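Local coordinates for chromosomal replication initiator protein DnaA (Thermotoga maritima, PDB 2Z4S) that initiates chromosomal replication by binding the replication origin in its ATP form, oligomerising there as a right-handed spiral filament, at residues P132-G137 and I232-E237; I306-V311 and I326-D331. All blocks are in the same frame, centred on the assembly; numbering follows the deposited sequence.

Interaction 1 of 2, residues P132-G137 and I232-E237; sequences PLFIYG and ICSDRE
Strands 133-136 and 229-234 run side by side in the same direction, stitched by four backbone hydrogen bonds. These run from Ile232 N to Leu133 O at 2.8 Å, through Ile135 N to Ile232 O and Ser234 N to Ile135 O, to Gly137 N on Ser234 O at 3.1 Å.

Phe134 is the side chain to follow. With CG anti to the backbone N (chi1 -176°), its CB stands 4.2 Å from Ile232 O, and the ring lies with one face over that oxygen. Further out, CD2 and CE2 meet the Ile232 branch methyl, CE2 lying 3.5 Å from CG2. At the tip, CZ rests against Ser234 CB. CE1 comes 3.8 Å from Arg236 O, which approaches the ring edge in its plane. Ser234 OG hydrogen-bonds to a lone pair of the same Arg236 O, tying the turn back to the strand end. Phe252 and Pro238 add further contacts to the ring.

On the same sheet face, Glu237 CB sits 3.7 Å from the centroid of the Tyr136 ring in a CH-pi contact, the carboxylate nearly parallel to the ring. On the other face, Ile135 CB packs on Cys233 SG.

Gly137, whose O accepts a bond from Lys143 NZ, opens the Walker A P-loop; beside it runs the strand leading to Asp235, probably at the sensor 1 position, as in the parallel sheet of AAA+ domains, both C-terminal ends facing the nucleotide site.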
loop_
_atom_site.group_PDB
_atom_site.type_symbol
_atom_site.label_atom_id
_atom_site.label_comp_id
_atom_site.label_asym_id
_atom_site.label_seq_id
_atom_site.Cartn_x
_atom_site.Cartn_y
_atom_site.Cartn_z
ATOM N N PRO A 132 -1.494 16.602 2.295
ATOM C CA PRO A 132 -1.050 15.301 1.807
ATOM C C PRO A 132 -2.231 14.407 1.425
ATOM O O PRO A 132 -3.393 14.802 1.491
ATOM C CB PRO A 132 -0.334 14.745 3.015
ATOM C CG PRO A 132 -1.335 15.099 4.115
ATOM C CD PRO A 132 -1.789 16.530 3.740
ATOM N N LEU A 133 -1.913 13.183 1.039
ATOM C CA LEU A 133 -2.926 12.204 0.696
ATOM C C LEU A 133 -2.861 11.190 1.826
ATOM O O LEU A 133 -1.776 10.737 2.199
ATOM C CB LEU A 133 -2.589 11.533 -0.644
ATOM C CG LEU A 133 -3.381 10.295 -1.077
ATOM C CD1 LEU A 133 -4.882 10.516 -0.968
ATOM C CD2 LEU A 133 -2.967 9.958 -2.491
ATOM N N PHE A 134 -4.014 10.854 2.387
ATOM C CA PHE A 134 -4.056 9.894 3.472
ATOM C C PHE A 134 -5.022 8.798 3.114
ATOM O O PHE A 134 -6.222 8.956 3.276
ATOM C CB PHE A 134 -4.505 10.561 4.771
ATOM C CG PHE A 134 -4.475 9.647 5.960
ATOM C CD1 PHE A 134 -5.513 8.754 6.198
ATOM C CD2 PHE A 134 -3.391 9.660 6.832
ATOM C CE1 PHE A 134 -5.476 7.882 7.292
ATOM C CE2 PHE A 134 -3.340 8.794 7.928
ATOM C CZ PHE A 134 -4.388 7.901 8.159
ATOM N N ILE A 135 -4.490 7.687 2.624
ATOM C CA ILE A 135 -5.308 6.551 2.247
ATOM C C ILE A 135 -5.425 5.594 3.427
ATOM O O ILE A 135 -4.461 5.373 4.145
ATOM C CB ILE A 135 -4.677 5.808 1.056
ATOM C CG1 ILE A 135 -4.496 6.771 -0.120
ATOM C CG2 ILE A 135 -5.552 4.633 0.656
ATOM C CD1 ILE A 135 -3.914 6.127 -1.354
ATOM N N TYR A 136 -6.600 5.022 3.630
ATOM C CA TYR A 136 -6.773 4.097 4.740
ATOM C C TYR A 136 -7.801 3.016 4.411
ATOM O O TYR A 136 -8.727 3.245 3.626
ATOM C CB TYR A 136 -7.194 4.868 6.005
ATOM C CG TYR A 136 -8.672 5.235 6.098
ATOM C CD1 TYR A 136 -9.570 4.422 6.800
ATOM C CD2 TYR A 136 -9.172 6.394 5.493
ATOM C CE1 TYR A 136 -10.924 4.750 6.902
ATOM C CE2 TYR A 136 -10.525 6.729 5.584
ATOM C CZ TYR A 136 -11.394 5.898 6.296
ATOM O OH TYR A 136 -12.732 6.220 6.410
ATOM N N GLY A 137 -7.631 1.846 5.020
ATOM C CA GLY A 137 -8.542 0.740 4.803
ATOM C C GLY A 137 -7.994 -0.510 5.458
ATOM O O GLY A 137 -6.812 -0.555 5.810
ATOM N N ILE A 232 0.315 9.141 3.212
ATOM C CA ILE A 232 0.313 8.259 4.372
ATOM C C ILE A 232 -0.758 7.185 4.224
ATOM O O ILE A 232 -1.870 7.468 3.785
ATOM C CB ILE A 232 0.032 9.064 5.712
ATOM C CG1 ILE A 232 1.150 10.065 5.993
ATOM C CG2 ILE A 232 -0.061 8.128 6.908
ATOM C CD1 ILE A 232 0.992 11.378 5.267
ATOM N N CYS A 233 -0.419 5.955 4.591
ATOM C CA CYS A 233 -1.375 4.861 4.522
ATOM C C CYS A 233 -1.574 4.337 5.897
ATOM O O CYS A 233 -0.618 4.155 6.630
ATOM C CB CYS A 233 -0.868 3.735 3.649
ATOM S SG CYS A 233 -1.009 4.149 1.961
ATOM N N SER A 234 -2.814 4.058 6.241
ATOM C CA SER A 234 -3.112 3.578 7.566
ATOM C C SER A 234 -4.211 2.549 7.482
ATOM O O SER A 234 -5.049 2.616 6.597
ATOM C CB SER A 234 -3.542 4.772 8.431
ATOM O OG SER A 234 -4.091 4.373 9.672
ATOM N N ASP A 235 -4.209 1.596 8.400
ATOM C CA ASP A 235 -5.239 0.581 8.400
ATOM C C ASP A 235 -6.385 1.071 9.293
ATOM O O ASP A 235 -7.263 0.313 9.698
ATOM C CB ASP A 235 -4.649 -0.730 8.920
ATOM C CG ASP A 235 -4.701 -0.844 10.436
ATOM O OD1 ASP A 235 -4.599 0.191 11.125
ATOM O OD2 ASP A 235 -4.833 -1.982 10.941
ATOM N N ARG A 236 -6.360 2.365 9.583
ATOM C CA ARG A 236 -7.352 3.002 10.436
ATOM C C ARG A 236 -7.399 4.480 10.039
ATOM O O ARG A 236 -6.391 5.042 9.606
ATOM C CB ARG A 236 -6.920 2.867 11.893
ATOM C CG ARG A 236 -8.045 2.559 12.855
ATOM C CD ARG A 236 -8.523 1.118 12.739
ATOM N NE ARG A 236 -9.977 1.021 12.886
ATOM C CZ ARG A 236 -10.665 1.413 13.958
ATOM N NH1 ARG A 236 -10.033 1.934 15.008
ATOM N NH2 ARG A 236 -11.992 1.300 13.969
ATOM N N GLU A 237 -8.558 5.116 10.179
ATOM C CA GLU A 237 -8.674 6.525 9.799
ATOM C C GLU A 237 -8.018 7.476 10.815
ATOM O O GLU A 237 -7.830 7.127 11.987
ATOM C CB GLU A 237 -10.143 6.896 9.612
ATOM C CG GLU A 237 -10.983 6.733 10.860
ATOM C CD GLU A 237 -12.370 7.296 10.682
ATOM O OE1 GLU A 237 -12.481 8.434 10.167
ATOM O OE2 GLU A 237 -13.343 6.607 11.058
#

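Interaction 2 of 2, residues I306-V311 and I326-D331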
loop_
_atom_site.group_PDB
_atom_site.type_symbol
_atom_site.label_atom_id
_atom_site.label_comp_id
_atom_site.label_asym_id
_atom_site.label_seq_id
_atom_site.Cartn_x
_atom_site.Cartn_y
_atom_site.Cartn_z
ATOM N N ILE A 306 -3.960 -17.978 -5.383
ATOM C CA ILE A 306 -3.554 -17.964 -6.786
ATOM C C ILE A 306 -2.083 -18.315 -6.941
ATOM O O ILE A 306 -1.677 -18.859 -7.962
ATOM C CB ILE A 306 -3.788 -16.587 -7.419
ATOM C CG1 ILE A 306 -5.249 -16.185 -7.236
ATOM C CG2 ILE A 306 -3.410 -16.612 -8.888
ATOM C CD1 ILE A 306 -6.221 -17.269 -7.605
ATOM N N ILE A 307 -1.275 -17.989 -5.938
ATOM C CA ILE A 307 0.138 -18.326 -6.004
ATOM C C ILE A 307 0.256 -19.782 -5.612
ATOM O O ILE A 307 0.918 -20.566 -6.288
ATOM C CB ILE A 307 0.980 -17.493 -5.031
ATOM C CG1 ILE A 307 0.972 -16.027 -5.460
ATOM C CG2 ILE A 307 2.398 -18.026 -4.996
ATOM C CD1 ILE A 307 1.378 -15.817 -6.893
ATOM N N LYS A 308 -0.410 -20.132 -4.515
ATOM C CA LYS A 308 -0.416 -21.495 -3.992
ATOM C C LYS A 308 -0.625 -22.488 -5.127
ATOM O O LYS A 308 0.250 -23.305 -5.414
ATOM C CB LYS A 308 -1.533 -21.647 -2.954
ATOM C CG LYS A 308 -1.660 -23.029 -2.339
ATOM C CD LYS A 308 -0.849 -23.175 -1.069
ATOM C CE LYS A 308 -1.046 -24.566 -0.497
ATOM N NZ LYS A 308 -2.479 -24.958 -0.527
ATOM N N LEU A 309 -1.784 -22.418 -5.775
ATOM C CA LEU A 309 -2.060 -23.320 -6.878
ATOM C C LEU A 309 -0.919 -23.290 -7.881
ATOM O O LEU A 309 -0.302 -24.317 -8.145
ATOM C CB LEU A 309 -3.374 -22.949 -7.564
ATOM C CG LEU A 309 -4.591 -23.682 -7.000
ATOM C CD1 LEU A 309 -4.591 -23.621 -5.483
ATOM C CD2 LEU A 309 -5.855 -23.070 -7.573
ATOM N N LEU A 310 -0.622 -22.116 -8.428
ATOM C CA LEU A 310 0.455 -22.017 -9.405
ATOM C C LEU A 310 1.699 -22.814 -8.974
ATOM O O LEU A 310 2.323 -23.496 -9.788
ATOM C CB LEU A 310 0.803 -20.545 -9.661
ATOM C CG LEU A 310 -0.330 -19.738 -10.306
ATOM C CD1 LEU A 310 0.211 -18.449 -10.885
ATOM C CD2 LEU A 310 -0.981 -20.549 -11.407
ATOM N N VAL A 311 2.041 -22.739 -7.690
ATOM C CA VAL A 311 3.185 -23.466 -7.150
ATOM C C VAL A 311 2.917 -24.965 -7.250
ATOM O O VAL A 311 3.838 -25.761 -7.437
ATOM C CB VAL A 311 3.434 -23.090 -5.671
ATOM C CG1 VAL A 311 4.221 -24.178 -4.973
ATOM C CG2 VAL A 311 4.192 -21.778 -5.593
ATOM N N ILE A 326 -9.630 -27.094 -4.053
ATOM C CA ILE A 326 -10.401 -26.976 -2.825
ATOM C C ILE A 326 -9.666 -27.533 -1.605
ATOM O O ILE A 326 -9.753 -26.963 -0.524
ATOM C CB ILE A 326 -11.750 -27.674 -2.967
ATOM C CG1 ILE A 326 -12.563 -26.963 -4.050
ATOM C CG2 ILE A 326 -12.466 -27.707 -1.627
ATOM C CD1 ILE A 326 -14.000 -27.423 -4.170
ATOM N N LEU A 327 -8.950 -28.644 -1.767
ATOM C CA LEU A 327 -8.188 -29.230 -0.657
ATOM C C LEU A 327 -6.954 -28.373 -0.440
ATOM O O LEU A 327 -6.605 -28.044 0.687
ATOM C CB LEU A 327 -7.754 -30.672 -0.980
ATOM C CG LEU A 327 -6.612 -31.340 -0.180
ATOM C CD1 LEU A 327 -7.014 -31.601 1.275
ATOM C CD2 LEU A 327 -6.235 -32.644 -0.878
ATOM N N LEU A 328 -6.291 -28.024 -1.535
ATOM C CA LEU A 328 -5.107 -27.186 -1.468
ATOM C C LEU A 328 -5.434 -25.863 -0.760
ATOM O O LEU A 328 -4.709 -25.437 0.137
ATOM C CB LEU A 328 -4.593 -26.910 -2.881
ATOM C CG LEU A 328 -3.946 -28.081 -3.625
ATOM C CD1 LEU A 328 -3.821 -27.763 -5.110
ATOM C CD2 LEU A 328 -2.582 -28.361 -3.022
ATOM N N LEU A 329 -6.537 -25.232 -1.157
ATOM C CA LEU A 329 -6.963 -23.956 -0.579
ATOM C C LEU A 329 -7.933 -24.111 0.595
ATOM O O LEU A 329 -9.066 -23.621 0.540
ATOM C CB LEU A 329 -7.638 -23.087 -1.648
ATOM C CG LEU A 329 -6.869 -22.770 -2.928
ATOM C CD1 LEU A 329 -7.699 -21.853 -3.824
ATOM C CD2 LEU A 329 -5.542 -22.118 -2.567
ATOM N N LYS A 330 -7.504 -24.780 1.660
ATOM C CA LYS A 330 -8.387 -24.958 2.811
ATOM C C LYS A 330 -8.160 -23.899 3.868
ATOM O O LYS A 330 -9.043 -23.620 4.677
ATOM C CB LYS A 330 -8.199 -26.339 3.439
ATOM C CG LYS A 330 -9.019 -27.436 2.791
ATOM C CD LYS A 330 -8.708 -28.760 3.450
ATOM C CE LYS A 330 -9.507 -29.901 2.852
ATOM N NZ LYS A 330 -9.254 -31.163 3.619
ATOM N N ASP A 331 -6.979 -23.300 3.858
ATOM C CA ASP A 331 -6.683 -22.285 4.842
ATOM C C ASP A 331 -6.999 -20.883 4.360
ATOM O O ASP A 331 -6.635 -19.902 5.009
ATOM C CB ASP A 331 -5.226 -22.392 5.249
ATOM C CG ASP A 331 -4.905 -23.742 5.828
ATOM O OD1 ASP A 331 -5.503 -24.101 6.865
ATOM O OD2 ASP A 331 -4.062 -24.447 5.238
#
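The one flat side-chain group in the two segments, the Asp331 carboxylate, has neither face nor edge against the opposite segment; its OD2 is modelled 6.0 Å from Lys308 NZ, so the opposite charges may attract but do not touch. The contact is instead a small aliphatic one, a helix packed against the C-terminal end of another: helix 299-315, in the helical lid subdomain of the AAA+ module, meets the end of helix 322-328, which falls in the predicted domain IV.

Leu329, the first residue past the helix to leave helical backbone angles, is central to the apolar part. With CG anti to its carbonyl carbon (chi1 -56°), it crosses Leu309 at about a right angle, and its CG and CD2 both bear on Leu309 CD1. Leu329 CD2 also has Lys308 CG alongside at 4.0 Å, the two side chains sliding past each other in opposite directions. Leu329 also touches Val291 and Ala305. An alanine here would lose CG and both methyls and would probably loosen the hold of the helix end on Leu309 and Val291. Lys308 leaves its helix with CG anti to the backbone N and bends at chi2 (92°). Leu328 points at the opposing helix, its CB 4.2 Å from Leu309 CD1.

Interaction 1 sits in the sheet of the AAA+ core, while interaction 2 lies in the helical lid of the AAA+ region and the start of the predicted domain IV; their centres are 31 Å apart and their nearest atoms about 19 Å. The clearest tie between them is the ADP site, and it is indirect. Within interaction 1, the side chain of Asp235 is about 7 Å from the nucleotide and that of Cys233 about 6 Å from the magnesium ion, which Thr144 and Asp202 bind. Interaction 2 is away from the site, yet helix 299-315, which it uses, also carries Arg300, an ADP-binding residue. Since 326-331 falls in predicted DNA-binding domain IV, interaction 2 probably joins the nucleotide-binding region to that domain.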